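Local coordinates for protein 1-Cys peroxiredoxin (Vibrio vulnificus MO6-24/O, PDB 5K2I) that probably reduces hydrogen peroxide with a single peroxidatic cysteine, as a 1-Cys peroxiredoxin, and may also take part in scavenging nitric oxide, at residues A[71-82]-A[94-105]; A[120-128]-A[135-143]. All blocks are in the same frame, centred on the assembly; numbering follows the deposited sequence.

How the interactions relate
Along the chain the two contacts follow one another without nesting or crossing, since interaction 1 is complete before interaction 2 begins. Interaction 1 closes the loop made by strand 70-75, helix 79-88 and strand 95-98, and places strand 95-98 beside strand 70-75 in the mixed sheet. Interaction 2 then folds strand 133-139 back on strand 120-130 as a hairpin. Strand 34-40 lies between the two, paired with 70-75 in parallel and with 120-130 antiparallel, so both contacts belong to one thioredoxin-type sheet. Their centres are about 15 Å apart, yet they touch: Val-76 packs against Leu-120, Arg-121 and Ser-122, and Phe-104 against Tyr-125.

Interaction 1. Residues A[71-82]-A[94-105]; sequences IASVSVNDAFVM and ILMLADGDASFT
Strands 71-75 and 95-98 run parallel, 27° apart, the neighbouring strands of a right-handed beta-alpha-beta crossover in the thioredoxin fold. The ladder Leu-95 N to Ile-71 O, Ser-73 N to Leu-95 O, Leu-97 N to Ser-73 O and Asp-99 N to Ser-75 O joins them; the link from Ser-75 N to Leu-97 O is weak. On one sheet face Ala-72 CB meets Leu-97 CD1 at 3.9 Å. On the other, the methionines of the crossover helix and the strand cross at about a right angle, Met-82 CE lying 3.9 Å from Met-96 CE; both chains are bent at their last two torsions, and Met-82 CE also reaches Leu-97 O at 3.4 Å. Ala-98 CB packs against the start of the helix, 3.2 Å from Asn-77 O and close to Ala-79 N. Beyond the strand ends, Val-76 CG1 packs on Ala-102 CB, while its CG2, beside the backbone N (chi1 -177° sets CG1 anti to it), lies 3.6 Å from Thr-105 OG1. Asp-99, just past the strand, ties its end to the start of helix 103-108: OD1 accepts from Phe-104 N, and OD2 takes Thr-105 OG1 at 2.6 Å on its anti lone pair and Thr-105 N from above the carboxylate plane.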
# COMPACT_ATOMS: atom_id res chain seq x y z
N ILE A 71 -7.46 15.42 17.95
CA ILE A 71 -7.00 14.54 16.88
C ILE A 71 -5.57 14.89 16.58
O ILE A 71 -5.26 16.05 16.35
CB ILE A 71 -7.83 14.70 15.60
CG1 ILE A 71 -9.32 14.54 15.89
CG2 ILE A 71 -7.35 13.72 14.51
CD1 ILE A 71 -10.22 14.93 14.73
N ALA A 72 -4.68 13.89 16.57
CA ALA A 72 -3.27 14.14 16.40
C ALA A 72 -2.66 13.20 15.38
O ALA A 72 -3.04 12.03 15.28
CB ALA A 72 -2.53 14.01 17.74
N SER A 73 -1.73 13.75 14.62
CA SER A 73 -0.96 13.04 13.61
C SER A 73 0.46 12.88 14.10
O SER A 73 1.09 13.86 14.50
CB SER A 73 -1.00 13.84 12.30
OG SER A 73 -0.08 13.34 11.35
N VAL A 74 0.97 11.65 14.11
CA VAL A 74 2.37 11.41 14.47
C VAL A 74 3.12 10.70 13.34
O VAL A 74 2.54 9.93 12.55
CB VAL A 74 2.47 10.60 15.79
CG1 VAL A 74 1.88 9.19 15.65
CG2 VAL A 74 3.91 10.55 16.31
N SER A 75 4.41 10.97 13.25
CA SER A 75 5.29 10.33 12.28
C SER A 75 6.72 10.39 12.80
O SER A 75 7.06 11.25 13.63
CB SER A 75 5.18 11.00 10.91
OG SER A 75 5.90 10.26 9.94
N VAL A 76 7.55 9.48 12.32
CA VAL A 76 8.99 9.57 12.53
C VAL A 76 9.51 10.57 11.50
O VAL A 76 9.93 10.23 10.39
CB VAL A 76 9.69 8.20 12.40
CG1 VAL A 76 11.18 8.36 12.70
CG2 VAL A 76 9.06 7.20 13.37
N ASN A 77 9.39 11.83 11.91
CA ASN A 77 9.85 13.02 11.19
C ASN A 77 10.19 14.04 12.26
O ASN A 77 9.72 13.91 13.40
CB ASN A 77 8.79 13.62 10.27
CG ASN A 77 8.58 12.82 8.99
OD1 ASN A 77 7.61 12.06 8.88
ND2 ASN A 77 9.46 13.00 8.02
N ASP A 78 10.95 15.06 11.91
CA ASP A 78 11.19 16.15 12.85
C ASP A 78 10.05 17.15 12.84
O ASP A 78 9.20 17.14 11.94
CB ASP A 78 12.50 16.85 12.54
CG ASP A 78 12.49 17.48 11.18
OD1 ASP A 78 11.91 18.59 11.07
OD2 ASP A 78 13.02 16.85 10.23
N ALA A 79 10.04 18.02 13.84
CA ALA A 79 8.96 18.95 14.04
C ALA A 79 8.84 20.00 12.93
O ALA A 79 7.74 20.50 12.69
CB ALA A 79 9.11 19.63 15.41
N PHE A 80 9.94 20.35 12.25
CA PHE A 80 9.81 21.32 11.15
C PHE A 80 9.08 20.70 9.97
O PHE A 80 8.19 21.33 9.37
CB PHE A 80 11.18 21.83 10.69
CG PHE A 80 11.94 22.59 11.75
CD1 PHE A 80 11.50 23.82 12.18
CD2 PHE A 80 13.07 22.04 12.33
CE1 PHE A 80 12.18 24.52 13.17
CE2 PHE A 80 13.77 22.73 13.32
CZ PHE A 80 13.31 23.97 13.75
N VAL A 81 9.43 19.46 9.63
CA VAL A 81 8.74 18.78 8.55
C VAL A 81 7.27 18.54 8.89
O VAL A 81 6.40 18.71 8.04
CB VAL A 81 9.44 17.45 8.21
CG1 VAL A 81 8.61 16.64 7.22
CG2 VAL A 81 10.82 17.73 7.63
N MET A 82 6.97 18.18 10.14
CA MET A 82 5.57 17.95 10.52
C MET A 82 4.73 19.24 10.44
O MET A 82 3.58 19.21 9.99
CB MET A 82 5.46 17.34 11.92
CG MET A 82 5.98 15.90 12.02
SD MET A 82 5.10 14.75 10.93
CE MET A 82 3.54 14.58 11.78
N ILE A 94 -5.99 19.50 13.38
CA ILE A 94 -5.20 18.33 13.74
C ILE A 94 -3.82 18.71 14.28
O ILE A 94 -3.09 19.52 13.70
CB ILE A 94 -5.06 17.39 12.53
CG1 ILE A 94 -6.45 16.85 12.16
CG2 ILE A 94 -4.10 16.23 12.83
CD1 ILE A 94 -6.51 16.12 10.86
N LEU A 95 -3.47 18.13 15.42
CA LEU A 95 -2.22 18.44 16.09
C LEU A 95 -1.10 17.62 15.46
O LEU A 95 -1.16 16.39 15.46
CB LEU A 95 -2.34 18.14 17.58
CG LEU A 95 -1.09 18.39 18.41
CD1 LEU A 95 -0.62 19.84 18.30
CD2 LEU A 95 -1.37 18.02 19.86
N MET A 96 -0.10 18.29 14.91
CA MET A 96 1.02 17.61 14.28
C MET A 96 2.15 17.33 15.27
O MET A 96 2.72 18.26 15.86
CB MET A 96 1.54 18.44 13.09
CG MET A 96 0.43 18.99 12.19
SD MET A 96 -0.56 17.69 11.38
CE MET A 96 0.74 16.91 10.44
N LEU A 97 2.46 16.05 15.47
CA LEU A 97 3.45 15.63 16.46
C LEU A 97 4.59 14.85 15.84
O LEU A 97 4.38 13.98 14.98
CB LEU A 97 2.79 14.77 17.55
CG LEU A 97 1.69 15.46 18.38
CD1 LEU A 97 0.98 14.46 19.32
CD2 LEU A 97 2.26 16.62 19.16
N ALA A 98 5.80 15.16 16.29
CA ALA A 98 7.02 14.60 15.73
C ALA A 98 7.69 13.59 16.66
O ALA A 98 7.90 13.87 17.85
CB ALA A 98 8.00 15.72 15.39
N ASP A 99 8.03 12.43 16.10
CA ASP A 99 8.83 11.43 16.80
C ASP A 99 10.17 11.28 16.08
O ASP A 99 10.44 10.27 15.46
CB ASP A 99 8.06 10.11 16.83
CG ASP A 99 8.76 9.02 17.62
OD1 ASP A 99 9.48 9.36 18.59
OD2 ASP A 99 8.57 7.83 17.27
N GLY A 100 11.02 12.31 16.16
CA GLY A 100 12.14 12.41 15.24
C GLY A 100 13.20 11.33 15.30
O GLY A 100 13.87 11.05 14.30
N ASP A 101 13.36 10.73 16.47
CA ASP A 101 14.34 9.66 16.66
C ASP A 101 13.67 8.29 16.78
O ASP A 101 14.33 7.32 17.14
CB ASP A 101 15.21 9.94 17.89
CG ASP A 101 14.42 9.93 19.20
OD1 ASP A 101 13.18 9.79 19.18
OD2 ASP A 101 15.06 10.11 20.27
N ALA A 102 12.36 8.24 16.50
CA ALA A 102 11.56 7.00 16.52
C ALA A 102 11.43 6.38 17.91
O ALA A 102 11.01 5.24 18.03
CB ALA A 102 12.13 5.95 15.54
N SER A 103 11.76 7.14 18.96
CA SER A 103 11.73 6.56 20.31
C SER A 103 10.32 6.21 20.76
O SER A 103 10.12 5.17 21.38
CB SER A 103 12.39 7.51 21.31
OG SER A 103 11.75 8.77 21.32
N PHE A 104 9.33 7.04 20.45
CA PHE A 104 7.94 6.75 20.83
C PHE A 104 7.44 5.53 20.06
O PHE A 104 6.84 4.61 20.63
CB PHE A 104 7.06 7.99 20.58
CG PHE A 104 5.58 7.77 20.77
CD1 PHE A 104 5.01 7.75 22.03
CD2 PHE A 104 4.75 7.63 19.67
CE1 PHE A 104 3.62 7.57 22.18
CE2 PHE A 104 3.38 7.46 19.81
CZ PHE A 104 2.82 7.43 21.06
N THR A 105 7.75 5.51 18.77
CA THR A 105 7.31 4.44 17.88
C THR A 105 7.91 3.10 18.29
O THR A 105 7.21 2.08 18.32
CB THR A 105 7.70 4.78 16.43
OG1 THR A 105 7.06 6.02 16.06
CG2 THR A 105 7.28 3.71 15.46

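Interaction 2. Residues A[120-128]-A[135-143]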
# COMPACT_ATOMS: atom_id res chain seq x y z
N LEU A 120 14.45 3.89 9.75
CA LEU A 120 13.40 3.38 10.61
C LEU A 120 12.24 4.37 10.68
O LEU A 120 12.45 5.55 10.99
CB LEU A 120 13.94 3.09 12.01
CG LEU A 120 13.13 2.12 12.86
CD1 LEU A 120 13.24 0.69 12.32
CD2 LEU A 120 13.59 2.19 14.31
N ARG A 121 11.03 3.91 10.36
CA ARG A 121 9.84 4.75 10.40
C ARG A 121 8.73 4.05 11.18
O ARG A 121 8.94 2.97 11.72
CB ARG A 121 9.37 5.05 8.97
CG ARG A 121 10.40 5.77 8.11
CD ARG A 121 10.68 7.17 8.65
NE ARG A 121 11.54 7.96 7.76
CZ ARG A 121 11.10 8.86 6.88
NH1 ARG A 121 9.79 9.09 6.75
NH2 ARG A 121 11.97 9.55 6.14
N SER A 122 7.54 4.65 11.21
CA SER A 122 6.40 4.04 11.86
C SER A 122 5.56 3.24 10.88
O SER A 122 5.42 3.62 9.72
CB SER A 122 5.51 5.11 12.50
OG SER A 122 4.44 4.52 13.21
N GLN A 123 4.98 2.15 11.37
CA GLN A 123 3.86 1.51 10.67
C GLN A 123 2.67 2.45 10.69
O GLN A 123 2.59 3.35 11.54
CB GLN A 123 3.50 0.18 11.35
CG GLN A 123 4.61 -0.86 11.25
CD GLN A 123 4.31 -2.10 12.10
OE1 GLN A 123 5.15 -2.54 12.90
NE2 GLN A 123 3.12 -2.65 11.93
N ARG A 124 1.71 2.20 9.79
CA ARG A 124 0.43 2.89 9.82
C ARG A 124 -0.47 2.28 10.88
O ARG A 124 -0.67 1.08 10.91
CB ARG A 124 -0.27 2.80 8.46
CG ARG A 124 0.48 3.51 7.36
CD ARG A 124 -0.29 3.47 6.04
NE ARG A 124 0.49 4.08 4.97
CZ ARG A 124 1.38 3.41 4.24
NH1 ARG A 124 1.60 2.12 4.47
NH2 ARG A 124 2.07 4.03 3.28
N TYR A 125 -1.00 3.12 11.77
CA TYR A 125 -1.96 2.67 12.76
C TYR A 125 -2.82 3.84 13.20
O TYR A 125 -2.49 5.01 12.96
CB TYR A 125 -1.25 2.02 13.98
CG TYR A 125 -0.39 2.99 14.79
CD1 TYR A 125 -0.97 3.87 15.70
CD2 TYR A 125 0.99 3.05 14.62
CE1 TYR A 125 -0.20 4.77 16.41
CE2 TYR A 125 1.77 3.94 15.34
CZ TYR A 125 1.17 4.80 16.23
OH TYR A 125 1.94 5.70 16.93
N ALA A 126 -3.91 3.53 13.90
CA ALA A 126 -4.71 4.56 14.52
C ALA A 126 -5.20 4.06 15.86
O ALA A 126 -5.47 2.86 16.03
CB ALA A 126 -5.88 4.97 13.64
N MET A 127 -5.29 4.98 16.81
CA MET A 127 -5.68 4.70 18.18
C MET A 127 -6.78 5.63 18.66
O MET A 127 -6.84 6.81 18.27
CB MET A 127 -4.51 4.91 19.14
CG MET A 127 -3.37 3.99 19.06
SD MET A 127 -2.17 4.65 20.24
CE MET A 127 -0.95 3.36 20.13
N ILE A 128 -7.62 5.10 19.55
CA ILE A 128 -8.39 5.94 20.46
C ILE A 128 -7.75 5.79 21.83
O ILE A 128 -7.56 4.68 22.32
CB ILE A 128 -9.87 5.53 20.51
CG1 ILE A 128 -10.51 5.64 19.12
CG2 ILE A 128 -10.64 6.38 21.54
CD1 ILE A 128 -11.88 4.97 19.01
N THR A 135 -7.38 2.53 24.20
CA THR A 135 -8.65 1.83 24.25
C THR A 135 -8.89 1.04 22.97
O THR A 135 -9.39 -0.09 22.99
CB THR A 135 -9.81 2.81 24.47
OG1 THR A 135 -9.65 3.44 25.75
CG2 THR A 135 -11.15 2.09 24.42
N THR A 136 -8.52 1.65 21.85
CA THR A 136 -8.64 1.03 20.52
C THR A 136 -7.33 1.19 19.77
O THR A 136 -6.76 2.27 19.76
CB THR A 136 -9.76 1.68 19.68
OG1 THR A 136 -11.04 1.46 20.30
CG2 THR A 136 -9.79 1.10 18.28
N LEU A 137 -6.83 0.11 19.16
CA LEU A 137 -5.64 0.17 18.32
C LEU A 137 -5.88 -0.65 17.06
O LEU A 137 -6.11 -1.87 17.14
CB LEU A 137 -4.40 -0.35 19.06
CG LEU A 137 -3.15 -0.58 18.18
CD1 LEU A 137 -2.65 0.72 17.58
CD2 LEU A 137 -2.06 -1.22 19.02
N ASN A 138 -5.83 0.03 15.91
CA ASN A 138 -5.97 -0.63 14.61
C ASN A 138 -4.67 -0.46 13.85
O ASN A 138 -4.26 0.67 13.59
CB ASN A 138 -7.13 -0.03 13.80
CG ASN A 138 -8.48 -0.21 14.47
OD1 ASN A 138 -8.70 -1.17 15.20
ND2 ASN A 138 -9.40 0.72 14.22
N VAL A 139 -4.03 -1.57 13.50
CA VAL A 139 -2.74 -1.54 12.81
C VAL A 139 -2.91 -2.05 11.38
O VAL A 139 -3.61 -3.06 11.16
CB VAL A 139 -1.68 -2.38 13.56
CG1 VAL A 139 -0.34 -2.30 12.87
CG2 VAL A 139 -1.56 -1.90 15.02
N GLU A 140 -2.30 -1.37 10.42
CA GLU A 140 -2.36 -1.83 9.03
C GLU A 140 -1.78 -3.24 8.90
O GLU A 140 -0.77 -3.57 9.51
CB GLU A 140 -1.61 -0.86 8.10
CG GLU A 140 -1.72 -1.20 6.60
CD GLU A 140 -0.83 -0.36 5.69
OE1 GLU A 140 0.21 0.16 6.14
OE2 GLU A 140 -1.18 -0.25 4.50
N ALA A 141 -2.44 -4.08 8.11
CA ALA A 141 -1.88 -5.38 7.73
C ALA A 141 -1.95 -5.47 6.22
O ALA A 141 -2.92 -6.01 5.67
CB ALA A 141 -2.62 -6.54 8.39
N PRO A 142 -0.94 -4.93 5.53
CA PRO A 142 -1.06 -4.72 4.08
C PRO A 142 -1.20 -6.01 3.26
O PRO A 142 -1.91 -5.99 2.25
CB PRO A 142 0.23 -3.98 3.71
CG PRO A 142 1.14 -4.17 4.87
CD PRO A 142 0.28 -4.32 6.08
N LYS A 143 -0.58 -7.10 3.70
CA LYS A 143 -0.62 -8.33 2.90
C LYS A 143 -2.01 -8.94 2.89
O LYS A 143 -2.35 -9.71 1.99
CB LYS A 143 0.40 -9.34 3.40
CG LYS A 143 1.83 -8.89 3.17
CD LYS A 143 2.83 -9.93 3.66
CE LYS A 143 4.25 -9.42 3.55
NZ LYS A 143 5.26 -10.45 3.95
O HOH W 1 2.08 -0.11 8.06
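Ile-128, Glu-140 and Arg-124 bury the most surface in and just beyond the antiparallel pair of strands 125-128 and 135-139, whose N-to-C directions make 173°. At one end Ile-128 and Thr-136 form a hydrogen-bonded pair, their side chains side by side and pointing the same way; Ile-128 CD1 rests 3.8 Å from Thr-136 OG1. Ile-128 O accepts from both Thr-135 N and Thr-136 N, the signature of a classic beta bulge. On the opposite sheet face Leu-137 CD1 lies against Met-127 CG at 3.7 Å and also reaches the Tyr-125 ring.

At the other end Glu-140 N bonds to Arg-124 O, and the two side chains run alongside each other. With CG anti to the backbone N (chi1 -175°) and the chain extended, Glu-140 brings OE1 to Arg-124 NH1 at 2.9 Å. This salt bridge enters the guanidinium edge in its plane and uses the syn lone pair of OE1, although the two planes stand 89° apart. A water accepts from Arg-124 N and donates to the same OE1; OE1 thus meets the guanidinium directly and the backbone N through water. Arg-124 NE and NH2 bond to Thr-47 OG1 and Pro-46 O, fixing the rotation of the guanidinium, and Phe-145 of the second subunit packs on Arg-124. The pairing is that of an antiparallel beta hairpin at the edge of the thioredoxin-fold sheet.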